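Local coordinates for protein ylmH (Streptococcus pneumoniae, PDB 2FPH) that is a cell division protein that probably binds nucleic acid, perhaps RNA, through an RRM-like domain, at residues D26-F31 / L71-F76; C55-E60 / V67-Y72. All coordinates share one frame; numbering follows the deposited sequence.

Interaction 1: residues D26-F31 / L71-F76; sequences DSYAPF and LYPDYF
Phe31 and Leu71 face each other as an antiparallel hydrogen-bonded pair. Phe31 N donates to Leu71 O at 2.8 Å, and Leu71 N returns an equally short bond to Phe31 O. Leu71 O also receives a CA-H...O contact from Pro30 CA at 3.1 Å, which brings the chain of 26-31 close to the strand one residue before the pair.

A third hydrogen bond closes the far end. The hydroxyl of Tyr75 donates to Tyr28 O over 2.9 Å, tilted somewhat out of the carbonyl plane, while that oxygen lies at the edge of the Tyr75 ring. Tyr28 has just left helix 11-27 with positive phi, and the bond ties this exposed residue to the type I turn running from Pro73 to Phe76.

Two prolines each meet an aromatic face. Pro30 CG sits 3.5 Å from the centroid of the Phe76 ring, only 6° off its normal, and is nearly equidistant from all six ring carbons. Pro73 CB lies over the Tyr28 ring nearer its rim, closest to CE1 at 3.6 Å, while Pro73 CG presses against the Tyr28 carbonyl carbon. With CG anti to the backbone N (chi1 -176°), the Tyr28 side chain starts out beside its own carbonyl carbon; its ring lies next to that of Tyr75, where Tyr28 CE2 meets Tyr75 CE1 at 3.6 Å with the ring planes inclined at 36°. Pro30 CB also touches Tyr72 CB.

Phe31 stacks on Trp20, and Leu71 packs on Trp20 and Val24 of helix 11-27. The contact is a helix-to-strand connection in which the chain leaves this helix and enters strand 31-32, an outer strand of the three-stranded antiparallel sheet in the YlmH N-terminal region.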
ATOM      1  N   ASP A  26      -7.790 -14.123 -16.764  1.00 16.52           N
ATOM      2  CA  ASP A  26      -6.946 -14.568 -17.896  1.00 15.78           C
ATOM      3  C   ASP A  26      -5.901 -15.555 -17.439  1.00 14.85           C
ATOM      4  O   ASP A  26      -5.584 -16.504 -18.149  1.00 16.25           O
ATOM      5  CB  ASP A  26      -6.211 -13.387 -18.488  1.00 15.88           C
ATOM      6  CG  ASP A  26      -7.084 -12.458 -19.324  1.00 19.54           C
ATOM      7  OD1 ASP A  26      -8.217 -12.777 -19.707  1.00 22.78           O
ATOM      8  OD2 ASP A  26      -6.641 -11.350 -19.717  1.00 21.46           O
ATOM      9  N   SER A  27      -5.425 -15.388 -16.204  1.00 15.26           N
ATOM     10  CA  SER A  27      -4.231 -16.054 -15.750  1.00 17.30           C
ATOM     11  C   SER A  27      -4.535 -17.212 -14.821  1.00 17.37           C
ATOM     12  O   SER A  27      -3.645 -18.032 -14.600  1.00 19.17           O
ATOM     13  CB  SER A  27      -3.314 -15.074 -15.032  1.00 17.88           C
ATOM     14  OG  SER A  27      -3.961 -14.510 -13.911  1.00 19.31           O
ATOM     15  N   TYR A  28      -5.755 -17.220 -14.293  1.00 16.58           N
ATOM     16  CA  TYR A  28      -6.203 -18.083 -13.149  1.00 17.16           C
ATOM     17  C   TYR A  28      -5.045 -18.089 -12.125  1.00 18.15           C
ATOM     18  O   TYR A  28      -4.518 -19.161 -11.602  1.00 20.26           O
ATOM     19  CB  TYR A  28      -6.704 -19.456 -13.680  1.00 17.90           C
ATOM     20  CG  TYR A  28      -7.279 -20.402 -12.703  1.00 14.28           C
ATOM     21  CD1 TYR A  28      -8.566 -20.367 -12.309  1.00 20.11           C
ATOM     22  CD2 TYR A  28      -6.507 -21.492 -12.290  1.00 20.91           C
ATOM     23  CE1 TYR A  28      -9.067 -21.328 -11.404  1.00 20.25           C
ATOM     24  CE2 TYR A  28      -6.979 -22.409 -11.441  1.00 21.94           C
ATOM     25  CZ  TYR A  28      -8.257 -22.342 -10.991  1.00 21.79           C
ATOM     26  OH  TYR A  28      -8.669 -23.310 -10.126  1.00 24.67           O
ATOM     27  N   ALA A  29      -4.610 -16.865 -11.807  1.00 18.92           N
ATOM     28  CA  ALA A  29      -3.579 -16.680 -10.792  1.00 19.15           C
ATOM     29  C   ALA A  29      -3.852 -15.421  -9.978  1.00 19.19           C
ATOM     30  O   ALA A  29      -4.602 -14.580 -10.393  1.00 19.19           O
ATOM     31  CB  ALA A  29      -2.246 -16.567 -11.397  1.00 19.69           C
ATOM     32  N   PRO A  30      -3.272 -15.306  -8.795  1.00 18.59           N
ATOM     33  CA  PRO A  30      -3.583 -14.114  -7.988  1.00 16.99           C
ATOM     34  C   PRO A  30      -2.989 -12.882  -8.651  1.00 16.50           C
ATOM     35  O   PRO A  30      -1.899 -12.965  -9.283  1.00 17.06           O
ATOM     36  CB  PRO A  30      -2.915 -14.395  -6.625  1.00 16.96           C
ATOM     37  CG  PRO A  30      -2.670 -15.870  -6.665  1.00 18.98           C
ATOM     38  CD  PRO A  30      -2.348 -16.211  -8.106  1.00 19.06           C
ATOM     39  N   PHE A  31      -3.678 -11.750  -8.443  1.00 14.97           N
ATOM     40  CA  PHE A  31      -3.193 -10.440  -8.828  1.00 14.28           C
ATOM     41  C   PHE A  31      -3.133  -9.579  -7.567  1.00 14.35           C
ATOM     42  O   PHE A  31      -4.073  -9.573  -6.795  1.00 14.71           O
ATOM     43  CB  PHE A  31      -4.141  -9.749  -9.817  1.00 16.47           C
ATOM     44  CG  PHE A  31      -3.628  -8.393 -10.235  1.00 16.96           C
ATOM     45  CD1 PHE A  31      -2.499  -8.308 -11.057  1.00 20.12           C
ATOM     46  CD2 PHE A  31      -4.138  -7.218  -9.711  1.00 17.05           C
ATOM     47  CE1 PHE A  31      -1.953  -7.099 -11.400  1.00 23.23           C
ATOM     48  CE2 PHE A  31      -3.562  -5.979 -10.047  1.00 17.40           C
ATOM     49  CZ  PHE A  31      -2.451  -5.942 -10.898  1.00 16.71           C
ATOM     50  N   LEU A  71      -6.427 -10.399  -5.422  1.00 17.02           N
ATOM     51  CA  LEU A  71      -7.581 -10.999  -6.113  1.00 17.88           C
ATOM     52  C   LEU A  71      -7.153 -12.388  -6.554  1.00 18.99           C
ATOM     53  O   LEU A  71      -6.070 -12.498  -7.108  1.00 17.66           O
ATOM     54  CB  LEU A  71      -7.953 -10.119  -7.310  1.00 18.17           C
ATOM     55  CG  LEU A  71      -8.448  -8.690  -6.976  1.00 18.86           C
ATOM     56  CD1 LEU A  71      -8.530  -7.708  -8.139  1.00 21.48           C
ATOM     57  CD2 LEU A  71      -9.785  -8.753  -6.362  1.00 22.36           C
ATOM     58  N   TYR A  72      -7.956 -13.467  -6.383  1.00 19.67           N
ATOM     59  CA  TYR A  72      -7.418 -14.803  -6.621  1.00 20.47           C
ATOM     60  C   TYR A  72      -8.478 -15.875  -6.826  1.00 21.99           C
ATOM     61  O   TYR A  72      -9.624 -15.684  -6.424  1.00 22.71           O
ATOM     62  CB  TYR A  72      -6.451 -15.232  -5.538  1.00 20.18           C
ATOM     63  CG  TYR A  72      -7.019 -15.074  -4.147  1.00 19.79           C
ATOM     64  CD1 TYR A  72      -6.922 -13.869  -3.494  1.00 19.00           C
ATOM     65  CD2 TYR A  72      -7.680 -16.117  -3.499  1.00 20.31           C
ATOM     66  CE1 TYR A  72      -7.475 -13.675  -2.244  1.00 20.88           C
ATOM     67  CE2 TYR A  72      -8.239 -15.916  -2.182  1.00 19.26           C
ATOM     68  CZ  TYR A  72      -8.097 -14.705  -1.585  1.00 20.04           C
ATOM     69  OH  TYR A  72      -8.649 -14.467  -0.320  1.00 21.27           O
ATOM     70  N   PRO A  73      -8.111 -16.917  -7.577  1.00 23.98           N
ATOM     71  CA  PRO A  73      -8.964 -18.104  -7.706  1.00 25.48           C
ATOM     72  C   PRO A  73      -8.981 -18.871  -6.383  1.00 26.00           C
ATOM     73  O   PRO A  73      -8.085 -18.681  -5.570  1.00 24.13           O
ATOM     74  CB  PRO A  73      -8.262 -18.918  -8.784  1.00 25.53           C
ATOM     75  CG  PRO A  73      -7.398 -17.946  -9.477  1.00 27.06           C
ATOM     76  CD  PRO A  73      -6.878 -17.090  -8.367  1.00 24.84           C
ATOM     77  N   ASP A  74      -9.915 -19.819  -6.260  1.00 26.66           N
ATOM     78  CA  ASP A  74     -10.233 -20.472  -4.974  1.00 27.09           C
ATOM     79  C   ASP A  74      -9.163 -21.418  -4.422  1.00 27.29           C
ATOM     80  O   ASP A  74      -9.030 -21.562  -3.173  1.00 28.23           O
ATOM     81  CB  ASP A  74     -11.558 -21.193  -5.068  1.00 28.95           C
ATOM     82  CG  ASP A  74     -12.744 -20.241  -5.255  1.00 31.63           C
ATOM     83  OD1 ASP A  74     -12.698 -19.049  -4.828  1.00 33.78           O
ATOM     84  OD2 ASP A  74     -13.780 -20.607  -5.847  1.00 37.60           O
ATOM     85  N   TYR A  75      -8.369 -21.995  -5.306  1.00 26.10           N
ATOM     86  CA  TYR A  75      -7.265 -22.812  -4.871  1.00 26.61           C
ATOM     87  C   TYR A  75      -6.301 -22.037  -3.921  1.00 25.75           C
ATOM     88  O   TYR A  75      -5.656 -22.641  -3.071  1.00 26.64           O
ATOM     89  CB  TYR A  75      -6.527 -23.387  -6.076  1.00 26.87           C
ATOM     90  CG  TYR A  75      -5.673 -22.404  -6.851  1.00 27.13           C
ATOM     91  CD1 TYR A  75      -6.199 -21.711  -7.943  1.00 31.22           C
ATOM     92  CD2 TYR A  75      -4.340 -22.216  -6.528  1.00 28.27           C
ATOM     93  CE1 TYR A  75      -5.426 -20.793  -8.653  1.00 30.81           C
ATOM     94  CE2 TYR A  75      -3.534 -21.307  -7.250  1.00 30.36           C
ATOM     95  CZ  TYR A  75      -4.097 -20.611  -8.315  1.00 30.18           C
ATOM     96  OH  TYR A  75      -3.315 -19.747  -9.023  1.00 33.72           O
ATOM     97  N   PHE A  76      -6.218 -20.714  -4.040  1.00 24.20           N
ATOM     98  CA  PHE A  76      -5.175 -19.950  -3.332  1.00 24.38           C
ATOM     99  C   PHE A  76      -5.708 -19.543  -1.921  1.00 25.14           C
ATOM    100  O   PHE A  76      -6.739 -18.983  -1.843  1.00 22.59           O
ATOM    101  CB  PHE A  76      -4.814 -18.730  -4.206  1.00 24.23           C
ATOM    102  CG  PHE A  76      -3.571 -17.978  -3.766  1.00 23.66           C
ATOM    103  CD1 PHE A  76      -2.304 -18.453  -4.080  1.00 22.32           C
ATOM    104  CD2 PHE A  76      -3.676 -16.766  -3.120  1.00 24.10           C
ATOM    105  CE1 PHE A  76      -1.172 -17.763  -3.727  1.00 24.93           C
ATOM    106  CE2 PHE A  76      -2.529 -16.047  -2.755  1.00 24.89           C
ATOM    107  CZ  PHE A  76      -1.274 -16.564  -3.039  1.00 23.70           C
TER

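Interaction 2: residues C55-E60 / V67-Y72; sequences CSSSGE and VRVLLY
Cys55 and Leu71 form a non-hydrogen-bonded pair at the start of the contact. Cys55 SG, anti to its backbone N (chi1 -175°), lies 3.6 Å from Val69 CG1 and also touches Leu71 CD2; helix 38-50 packs on this same face through Ala48 and Leu44. Cys55 O takes a bond from a water that also lies, weakly bound, near Tyr72 OH. Ser56 and Leu70 form a hydrogen-bonded pair: Ser56 N gives to Leu70 O at 3.0 Å, and Leu70 N to Ser56 O at 2.8 Å, almost straight at 177°. The Ser56 side chain turns to the other face, where OG comes within 3.5 Å of Tyr72 CE1 and is buried without a polar partner. These pairs make up a beta hairpin, its strands 165° apart in direction, with 69-72 the central strand of the sheet. Ser57 pairs with Val69 on the cysteine face. Its OG contacts Val67, accepts from Gly59 N in an ST turn and bonds to Glu41, while Ser57 N is held by the anti lone pair of Glu60 OE1 at 2.8 Å. At Ser58, where a 3-10 segment begins, the bonding between the chains goes on: Ser58 N donates to Arg68 O, and Ser58 OG replaces a main-chain acceptor, taking Arg68 N at 2.9 Å. Gly59 N closes the contact against Val67 CG1.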
ATOM      1  N   CYS A  55     -11.134 -12.231  -2.598  1.00 19.75           N
ATOM      2  CA  CYS A  55     -10.482 -10.959  -2.410  1.00 19.85           C
ATOM      3  C   CYS A  55      -9.989 -10.954  -0.948  1.00 19.25           C
ATOM      4  O   CYS A  55     -10.770 -11.321  -0.085  1.00 19.75           O
ATOM      5  CB  CYS A  55     -11.531  -9.828  -2.642  1.00 20.20           C
ATOM      6  SG  CYS A  55     -11.037  -8.133  -2.614  1.00 27.76           S
ATOM      7  N   SER A  56      -8.707 -10.669  -0.696  1.00 16.77           N
ATOM      8  CA  SER A  56      -8.216 -10.380   0.669  1.00 19.63           C
ATOM      9  C   SER A  56      -7.454  -9.059   0.651  1.00 17.18           C
ATOM     10  O   SER A  56      -6.760  -8.778  -0.288  1.00 16.79           O
ATOM     11  CB  SER A  56      -7.335 -11.514   1.226  1.00 19.85           C
ATOM     12  OG  SER A  56      -6.267 -11.778   0.378  1.00 29.90           O
ATOM     13  N   SER A  57      -7.662  -8.239   1.679  1.00 14.52           N
ATOM     14  CA  SER A  57      -7.036  -6.957   1.836  1.00 13.65           C
ATOM     15  C   SER A  57      -5.950  -7.051   2.874  1.00 13.09           C
ATOM     16  O   SER A  57      -6.162  -7.720   3.917  1.00 15.06           O
ATOM     17  CB  SER A  57      -8.047  -5.934   2.310  1.00 13.78           C
ATOM     18  OG  SER A  57      -7.405  -4.752   2.738  1.00 12.94           O
ATOM     19  N   SER A  58      -4.816  -6.357   2.677  1.00 12.42           N
ATOM     20  CA  SER A  58      -3.753  -6.354   3.681  1.00 13.58           C
ATOM     21  C   SER A  58      -4.297  -5.766   5.023  1.00 13.91           C
ATOM     22  O   SER A  58      -3.750  -6.044   6.090  1.00 14.62           O
ATOM     23  CB  SER A  58      -2.506  -5.611   3.230  1.00 13.71           C
ATOM     24  OG  SER A  58      -2.785  -4.270   2.899  1.00 12.91           O
ATOM     25  N   GLY A  59      -5.357  -4.962   4.940  1.00 13.82           N
ATOM     26  CA  GLY A  59      -5.985  -4.394   6.117  1.00 14.33           C
ATOM     27  C   GLY A  59      -6.676  -5.382   7.002  1.00 15.87           C
ATOM     28  O   GLY A  59      -6.991  -5.067   8.177  1.00 16.41           O
ATOM     29  N   GLU A  60      -6.886  -6.595   6.499  1.00 15.13           N
ATOM     30  CA  GLU A  60      -7.457  -7.683   7.277  1.00 16.09           C
ATOM     31  C   GLU A  60      -6.359  -8.490   7.984  1.00 14.98           C
ATOM     32  O   GLU A  60      -6.688  -9.491   8.610  1.00 18.68           O
ATOM     33  CB  GLU A  60      -8.266  -8.613   6.353  1.00 17.44           C
ATOM     34  CG  GLU A  60      -9.475  -8.005   5.634  1.00 20.45           C
ATOM     35  CD  GLU A  60     -10.139  -8.965   4.635  1.00 27.47           C
ATOM     36  OE1 GLU A  60      -9.758  -9.037   3.432  1.00 23.74           O
ATOM     37  OE2 GLU A  60     -11.075  -9.688   5.048  1.00 33.22           O
ATOM     38  N   VAL A  67      -4.042   0.182   1.763  1.00 13.04           N
ATOM     39  CA  VAL A  67      -3.941  -1.265   1.712  1.00 11.96           C
ATOM     40  C   VAL A  67      -3.556  -1.749   0.355  1.00 12.11           C
ATOM     41  O   VAL A  67      -3.684  -1.047  -0.630  1.00 13.87           O
ATOM     42  CB  VAL A  67      -5.263  -1.965   2.170  1.00 13.19           C
ATOM     43  CG1 VAL A  67      -5.594  -1.615   3.554  1.00 11.93           C
ATOM     44  CG2 VAL A  67      -6.410  -1.611   1.253  1.00 11.96           C
ATOM     45  N   ARG A  68      -3.053  -2.970   0.292  1.00 12.67           N
ATOM     46  CA  ARG A  68      -2.988  -3.683  -0.991  1.00 11.33           C
ATOM     47  C   ARG A  68      -3.947  -4.849  -0.961  1.00 11.64           C
ATOM     48  O   ARG A  68      -4.281  -5.412   0.106  1.00 11.14           O
ATOM     49  CB  ARG A  68      -1.570  -4.177  -1.294  1.00 10.27           C
ATOM     50  CG  ARG A  68      -0.502  -3.150  -1.252  1.00 11.75           C
ATOM     51  CD  ARG A  68       0.903  -3.630  -1.634  1.00 12.77           C
ATOM     52  NE  ARG A  68       1.002  -3.937  -3.057  1.00 12.72           N
ATOM     53  CZ  ARG A  68       2.083  -4.371  -3.654  1.00 13.31           C
ATOM     54  NH1 ARG A  68       3.145  -4.598  -2.940  1.00 15.16           N
ATOM     55  NH2 ARG A  68       2.128  -4.524  -4.982  1.00 14.59           N
ATOM     56  N   VAL A  69      -4.462  -5.214  -2.135  1.00 12.02           N
ATOM     57  CA  VAL A  69      -5.467  -6.230  -2.214  1.00 11.71           C
ATOM     58  C   VAL A  69      -4.996  -7.335  -3.096  1.00 12.08           C
ATOM     59  O   VAL A  69      -4.332  -7.123  -4.139  1.00 10.99           O
ATOM     60  CB  VAL A  69      -6.852  -5.619  -2.741  1.00 13.06           C
ATOM     61  CG1 VAL A  69      -7.865  -6.638  -3.219  1.00 15.39           C
ATOM     62  CG2 VAL A  69      -7.519  -4.701  -1.686  1.00 16.20           C
ATOM     63  N   LEU A  70      -5.367  -8.529  -2.703  1.00 13.35           N
ATOM     64  CA  LEU A  70      -5.075  -9.684  -3.539  1.00 15.15           C
ATOM     65  C   LEU A  70      -6.376 -10.218  -4.100  1.00 16.19           C
ATOM     66  O   LEU A  70      -7.346 -10.454  -3.371  1.00 15.38           O
ATOM     67  CB  LEU A  70      -4.371 -10.702  -2.690  1.00 15.33           C
ATOM     68  CG  LEU A  70      -2.907 -10.592  -2.434  1.00 17.72           C
ATOM     69  CD1 LEU A  70      -2.564 -11.466  -1.251  1.00 19.20           C
ATOM     70  CD2 LEU A  70      -2.241 -11.025  -3.812  1.00 16.02           C
ATOM     71  N   LEU A  71      -6.427 -10.399  -5.422  1.00 17.02           N
ATOM     72  CA  LEU A  71      -7.581 -10.999  -6.113  1.00 17.88           C
ATOM     73  C   LEU A  71      -7.153 -12.388  -6.554  1.00 18.99           C
ATOM     74  O   LEU A  71      -6.070 -12.498  -7.108  1.00 17.66           O
ATOM     75  CB  LEU A  71      -7.953 -10.119  -7.310  1.00 18.17           C
ATOM     76  CG  LEU A  71      -8.448  -8.690  -6.976  1.00 18.86           C
ATOM     77  CD1 LEU A  71      -8.530  -7.708  -8.139  1.00 21.48           C
ATOM     78  CD2 LEU A  71      -9.785  -8.753  -6.362  1.00 22.36           C
ATOM     79  N   TYR A  72      -7.956 -13.467  -6.383  1.00 19.67           N
ATOM     80  CA  TYR A  72      -7.418 -14.803  -6.621  1.00 20.47           C
ATOM     81  C   TYR A  72      -8.478 -15.875  -6.826  1.00 21.99           C
ATOM     82  O   TYR A  72      -9.624 -15.684  -6.424  1.00 22.71           O
ATOM     83  CB  TYR A  72      -6.451 -15.232  -5.538  1.00 20.18           C
ATOM     84  CG  TYR A  72      -7.019 -15.074  -4.147  1.00 19.79           C
ATOM     85  CD1 TYR A  72      -6.922 -13.869  -3.494  1.00 19.00           C
ATOM     86  CD2 TYR A  72      -7.680 -16.117  -3.499  1.00 20.31           C
ATOM     87  CE1 TYR A  72      -7.475 -13.675  -2.244  1.00 20.88           C
ATOM     88  CE2 TYR A  72      -8.239 -15.916  -2.182  1.00 19.26           C
ATOM     89  CZ  TYR A  72      -8.097 -14.705  -1.585  1.00 20.04           C
ATOM     90  OH  TYR A  72      -8.649 -14.467  -0.320  1.00 21.27           O
TER
HETATM   91  O   HOH W   1     -10.628 -13.300   2.196  1.00 34.43           O

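In the fold
Interactions 1 and 2 lie on the two flanks of strand 69-72, with centres about 12 Å apart. Leu71 serves both, its backbone in interaction 1 and its side chain in interaction 2. Tyr72 is shared as well, lending CB to one contact and its CE1 and hydroxyl end to the other. The two also touch directly, Phe31 O packing 3.8 Å from Leu70 CD2. Interaction 2 is buried, its centre about 10 Å from the centre of the chain, whereas that of interaction 1 lies about 20 Å out. Both belong to the N-terminal part of YlmH, whose three-stranded sheet is separate from the five-stranded sheet that includes strands 85-91 and 151-157.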